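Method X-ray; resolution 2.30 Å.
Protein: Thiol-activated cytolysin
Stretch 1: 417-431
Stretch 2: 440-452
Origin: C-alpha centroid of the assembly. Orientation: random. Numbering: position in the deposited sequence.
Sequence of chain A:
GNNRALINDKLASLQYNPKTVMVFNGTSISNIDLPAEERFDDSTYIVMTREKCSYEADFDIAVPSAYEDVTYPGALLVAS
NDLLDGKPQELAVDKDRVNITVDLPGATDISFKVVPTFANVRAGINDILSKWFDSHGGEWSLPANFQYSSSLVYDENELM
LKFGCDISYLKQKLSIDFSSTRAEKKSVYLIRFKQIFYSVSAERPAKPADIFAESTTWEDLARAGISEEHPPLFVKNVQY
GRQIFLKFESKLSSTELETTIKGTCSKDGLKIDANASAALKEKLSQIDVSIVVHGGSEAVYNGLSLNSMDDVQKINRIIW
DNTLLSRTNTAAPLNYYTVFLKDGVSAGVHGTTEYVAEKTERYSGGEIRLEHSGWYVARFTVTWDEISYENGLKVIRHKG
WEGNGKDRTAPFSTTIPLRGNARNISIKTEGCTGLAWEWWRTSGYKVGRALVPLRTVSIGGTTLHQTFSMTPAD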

# COMPACT_ATOMS: atom_id res chain seq x y z
N PRO A 417 -15.00 8.40 21.30
CA PRO A 417 -14.90 8.65 19.85
C PRO A 417 -13.45 8.71 19.37
O PRO A 417 -12.59 9.35 19.98
CB PRO A 417 -15.61 10.00 19.67
CG PRO A 417 -15.24 10.74 20.98
CD PRO A 417 -15.07 9.65 22.08
N LEU A 418 -13.21 8.08 18.21
CA LEU A 418 -11.91 7.98 17.58
C LEU A 418 -11.96 8.45 16.14
O LEU A 418 -12.89 8.13 15.40
CB LEU A 418 -11.44 6.52 17.63
CG LEU A 418 -11.07 6.05 19.06
CD1 LEU A 418 -10.87 4.55 19.01
CD2 LEU A 418 -9.82 6.74 19.61
N ARG A 419 -10.92 9.17 15.73
CA ARG A 419 -10.77 9.57 14.35
C ARG A 419 -10.09 8.47 13.57
O ARG A 419 -9.56 7.52 14.12
CB ARG A 419 -10.01 10.87 14.26
CG ARG A 419 -10.71 11.95 15.07
CD ARG A 419 -10.24 13.34 14.70
NE ARG A 419 -8.85 13.53 15.09
CZ ARG A 419 -8.12 14.57 14.69
NH1 ARG A 419 -8.67 15.48 13.90
NH2 ARG A 419 -6.85 14.69 15.09
N GLY A 420 -10.13 8.60 12.25
CA GLY A 420 -9.65 7.58 11.33
C GLY A 420 -8.16 7.32 11.38
O GLY A 420 -7.70 6.33 10.81
N ASN A 421 -7.39 8.19 12.04
CA ASN A 421 -5.99 7.90 12.26
C ASN A 421 -5.71 6.95 13.43
O ASN A 421 -4.55 6.62 13.68
CB ASN A 421 -5.23 9.22 12.43
CG ASN A 421 -5.68 9.99 13.65
OD1 ASN A 421 -6.85 9.95 14.05
ND2 ASN A 421 -4.74 10.72 14.24
N ALA A 422 -6.72 6.43 14.12
CA ALA A 422 -6.45 5.52 15.22
C ALA A 422 -6.43 4.07 14.76
O ALA A 422 -7.33 3.64 14.04
CB ALA A 422 -7.50 5.71 16.30
N ARG A 423 -5.39 3.33 15.16
CA ARG A 423 -5.23 1.92 14.84
C ARG A 423 -4.98 1.11 16.10
O ARG A 423 -4.69 1.66 17.18
CB ARG A 423 -4.02 1.64 13.94
CG ARG A 423 -3.75 2.62 12.85
CD ARG A 423 -4.44 2.18 11.55
NE ARG A 423 -3.90 2.97 10.43
CZ ARG A 423 -4.48 4.04 9.93
NH1 ARG A 423 -5.65 4.41 10.44
NH2 ARG A 423 -3.91 4.73 8.94
N ASN A 424 -5.01 -0.22 15.95
CA ASN A 424 -4.39 -1.13 16.93
C ASN A 424 -5.04 -1.03 18.31
O ASN A 424 -4.39 -0.91 19.35
CB ASN A 424 -2.89 -0.84 17.00
CG ASN A 424 -2.10 -1.98 17.55
OD1 ASN A 424 -2.65 -3.03 17.87
ND2 ASN A 424 -0.78 -1.79 17.68
N ILE A 425 -6.37 -1.13 18.30
CA ILE A 425 -7.17 -0.91 19.49
C ILE A 425 -7.02 -2.10 20.41
O ILE A 425 -7.14 -3.25 19.99
CB ILE A 425 -8.64 -0.71 19.13
CG1 ILE A 425 -8.94 0.69 18.62
CG2 ILE A 425 -9.47 -0.91 20.32
CD1 ILE A 425 -8.30 1.00 17.33
N SER A 426 -6.79 -1.82 21.68
CA SER A 426 -6.75 -2.86 22.70
C SER A 426 -7.74 -2.52 23.80
O SER A 426 -7.86 -1.36 24.21
CB SER A 426 -5.34 -3.02 23.23
OG SER A 426 -5.31 -3.49 24.57
N ILE A 427 -8.48 -3.54 24.24
CA ILE A 427 -9.55 -3.38 25.23
C ILE A 427 -9.44 -4.49 26.23
O ILE A 427 -9.41 -5.65 25.84
CB ILE A 427 -10.96 -3.42 24.60
CG1 ILE A 427 -11.10 -2.34 23.57
CG2 ILE A 427 -12.03 -3.23 25.68
CD1 ILE A 427 -12.44 -2.47 22.78
N LYS A 428 -9.44 -4.15 27.52
CA LYS A 428 -9.38 -5.12 28.61
C LYS A 428 -10.44 -4.77 29.64
O LYS A 428 -10.58 -3.60 30.01
CB LYS A 428 -8.00 -5.15 29.30
CG LYS A 428 -7.80 -6.29 30.28
CD LYS A 428 -6.84 -5.94 31.37
CE LYS A 428 -5.39 -6.28 30.98
NZ LYS A 428 -4.45 -5.88 32.07
N THR A 429 -11.15 -5.77 30.14
CA THR A 429 -12.14 -5.57 31.19
C THR A 429 -11.84 -6.47 32.39
O THR A 429 -11.58 -7.67 32.22
CB THR A 429 -13.56 -5.86 30.69
OG1 THR A 429 -13.65 -7.21 30.19
CG2 THR A 429 -13.93 -4.94 29.59
N GLU A 430 -11.90 -5.91 33.60
CA GLU A 430 -11.71 -6.70 34.80
C GLU A 430 -12.85 -6.46 35.78
O GLU A 430 -13.41 -5.37 35.87
CB GLU A 430 -10.38 -6.38 35.45
CG GLU A 430 -9.19 -6.67 34.59
CD GLU A 430 -7.94 -5.97 35.10
OE1 GLU A 430 -7.87 -4.73 35.00
OE2 GLU A 430 -7.04 -6.66 35.62
N GLY A 431 -13.21 -7.50 36.51
CA GLY A 431 -14.26 -7.39 37.48
C GLY A 431 -13.71 -7.83 38.81
O GLY A 431 -13.03 -8.86 38.87
N TRP A 440 -9.06 -9.54 41.15
CA TRP A 440 -9.48 -8.99 39.87
C TRP A 440 -9.49 -10.15 38.92
O TRP A 440 -8.50 -10.88 38.86
CB TRP A 440 -8.57 -7.88 39.33
CG TRP A 440 -8.73 -6.54 40.07
CD1 TRP A 440 -7.86 -6.01 40.96
CD2 TRP A 440 -9.83 -5.60 39.99
NE1 TRP A 440 -8.33 -4.80 41.44
CE2 TRP A 440 -9.54 -4.53 40.87
CE3 TRP A 440 -11.04 -5.57 39.29
CZ2 TRP A 440 -10.38 -3.44 41.05
CZ3 TRP A 440 -11.89 -4.46 39.46
CH2 TRP A 440 -11.55 -3.41 40.34
N ARG A 441 -10.59 -10.35 38.23
CA ARG A 441 -10.72 -11.39 37.23
C ARG A 441 -10.84 -10.68 35.89
O ARG A 441 -11.55 -9.69 35.77
CB ARG A 441 -11.93 -12.27 37.50
CG ARG A 441 -11.80 -13.66 36.90
CD ARG A 441 -11.10 -14.69 37.83
NE ARG A 441 -11.95 -15.19 38.92
CZ ARG A 441 -13.01 -15.98 38.75
NH1 ARG A 441 -13.36 -16.38 37.54
NH2 ARG A 441 -13.73 -16.39 39.79
N THR A 442 -10.13 -11.17 34.90
CA THR A 442 -10.18 -10.56 33.58
C THR A 442 -11.27 -11.24 32.78
O THR A 442 -11.16 -12.43 32.50
CB THR A 442 -8.84 -10.68 32.86
OG1 THR A 442 -7.85 -9.94 33.59
CG2 THR A 442 -8.97 -10.12 31.44
N SER A 443 -12.30 -10.50 32.39
CA SER A 443 -13.35 -11.10 31.58
C SER A 443 -13.12 -10.95 30.09
O SER A 443 -13.84 -11.56 29.29
CB SER A 443 -14.71 -10.49 31.94
OG SER A 443 -14.67 -9.08 31.82
N GLY A 444 -12.11 -10.19 29.68
CA GLY A 444 -11.85 -9.97 28.28
C GLY A 444 -10.57 -9.23 28.06
O GLY A 444 -10.27 -8.31 28.80
N TYR A 445 -9.80 -9.62 27.06
CA TYR A 445 -8.51 -8.99 26.74
C TYR A 445 -8.32 -9.20 25.23
O TYR A 445 -7.83 -10.24 24.79
CB TYR A 445 -7.34 -9.59 27.50
CG TYR A 445 -6.07 -8.78 27.52
CD1 TYR A 445 -5.98 -7.53 26.89
CD2 TYR A 445 -4.97 -9.25 28.22
CE1 TYR A 445 -4.80 -6.78 26.97
CE2 TYR A 445 -3.81 -8.52 28.30
CZ TYR A 445 -3.73 -7.29 27.68
OH TYR A 445 -2.55 -6.63 27.80
N LYS A 446 -8.74 -8.20 24.47
CA LYS A 446 -8.64 -8.17 23.01
C LYS A 446 -7.59 -7.14 22.66
O LYS A 446 -7.68 -5.99 23.11
CB LYS A 446 -10.02 -7.84 22.42
CG LYS A 446 -11.16 -8.79 23.01
CD LYS A 446 -11.40 -10.00 22.11
CE LYS A 446 -12.36 -11.03 22.71
NZ LYS A 446 -11.74 -11.80 23.82
N VAL A 447 -6.55 -7.57 21.96
CA VAL A 447 -5.49 -6.67 21.50
C VAL A 447 -5.52 -6.64 19.98
O VAL A 447 -6.02 -7.54 19.32
CB VAL A 447 -4.09 -7.09 21.97
CG1 VAL A 447 -3.93 -6.82 23.45
CG2 VAL A 447 -3.86 -8.55 21.62
N GLY A 448 -5.02 -5.54 19.42
CA GLY A 448 -4.73 -5.46 18.00
C GLY A 448 -5.95 -5.42 17.12
O GLY A 448 -5.89 -5.85 15.97
N ARG A 449 -7.05 -4.90 17.61
CA ARG A 449 -8.25 -4.82 16.80
C ARG A 449 -8.25 -3.55 15.96
O ARG A 449 -7.52 -2.58 16.21
CB ARG A 449 -9.50 -4.88 17.68
CG ARG A 449 -9.66 -6.17 18.51
CD ARG A 449 -9.54 -7.40 17.67
NE ARG A 449 -10.37 -8.55 18.08
CZ ARG A 449 -9.95 -9.51 18.91
NH1 ARG A 449 -8.74 -9.44 19.47
NH2 ARG A 449 -10.74 -10.53 19.21
N ALA A 450 -9.09 -3.58 14.94
CA ALA A 450 -9.24 -2.53 13.95
C ALA A 450 -10.28 -1.53 14.38
O ALA A 450 -11.19 -1.83 15.15
CB ALA A 450 -9.68 -3.13 12.63
N LEU A 451 -10.15 -0.32 13.87
CA LEU A 451 -11.16 0.70 14.06
C LEU A 451 -12.32 0.39 13.13
O LEU A 451 -12.17 0.42 11.91
CB LEU A 451 -10.58 2.08 13.77
CG LEU A 451 -11.51 3.25 14.03
CD1 LEU A 451 -11.91 3.32 15.48
CD2 LEU A 451 -10.82 4.52 13.58
N VAL A 452 -13.47 0.10 13.70
CA VAL A 452 -14.70 -0.14 12.96
C VAL A 452 -15.68 0.95 13.37
O VAL A 452 -15.41 1.70 14.33
CB VAL A 452 -15.23 -1.55 13.26
CG1 VAL A 452 -14.15 -2.62 12.94
CG2 VAL A 452 -15.67 -1.65 14.71

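What ties the two stretches together most firmly? An antiparallel ladder of backbone hydrogen bonds does. Ile425 N gives to Arg449 O (2.8 Å) and Arg449 N returns to Ile425 O (2.9 Å); Ile427 N and Lys446 O (2.8 Å) pair likewise with Lys446 N and Ile427 O (3.0 Å). At the far end, Gly431 N reaches Arg441 O at 2.8 Å, and Arg441 N reaches Gly431 O at 2.9 Å.

How does the ladder cope with its irregularities? The register slips by one residue twice, in beta bulges between Ile425 and Ile427 and between Thr429 and Glu430. At the first, Gly448 adopts a positive phi of 70°, a conformation that favours glycine. At the second, Thr429 N donates to Gly444 O (3.0 Å), whereas Thr429 O accepts from Ser443 N (2.9 Å). The two small hydroxyl side chains then meet: Thr429 OG1 and Ser443 OG form a 2.7 Å hydrogen bond, both residues having chi1 in p.

What do the side chains add beside the backbone? Lys428 and Tyr445 are paired on the same face of the sheet, and the long lysine chain lies over the aromatic ring. Lys428 CE sits 3.8 Å from Tyr445 CZ in a CH-pi contact, and NZ extends the arrangement as a cation-pi interaction. The flexible methylenes and terminal charge of lysine suit both roles. Further along, the Trp440 ring packs obliquely near Glu430 and Gly431, with CE3 of Trp440 3.5 Å from Gly431 C.

Where is the apolar packing concentrated? It gathers around Leu451, which has the largest area covered by the opposing stretch. Its branched side chain touches Leu418 (CD1 to CD1 of Leu451, 3.9 Å), while Leu451 CD2 lies 3.3 Å from Arg419 O beside the turn. Ile425 CD1 approaches Leu451 CB at 4.4 Å. Altogether, the contact buries 970 Å², counting both sides.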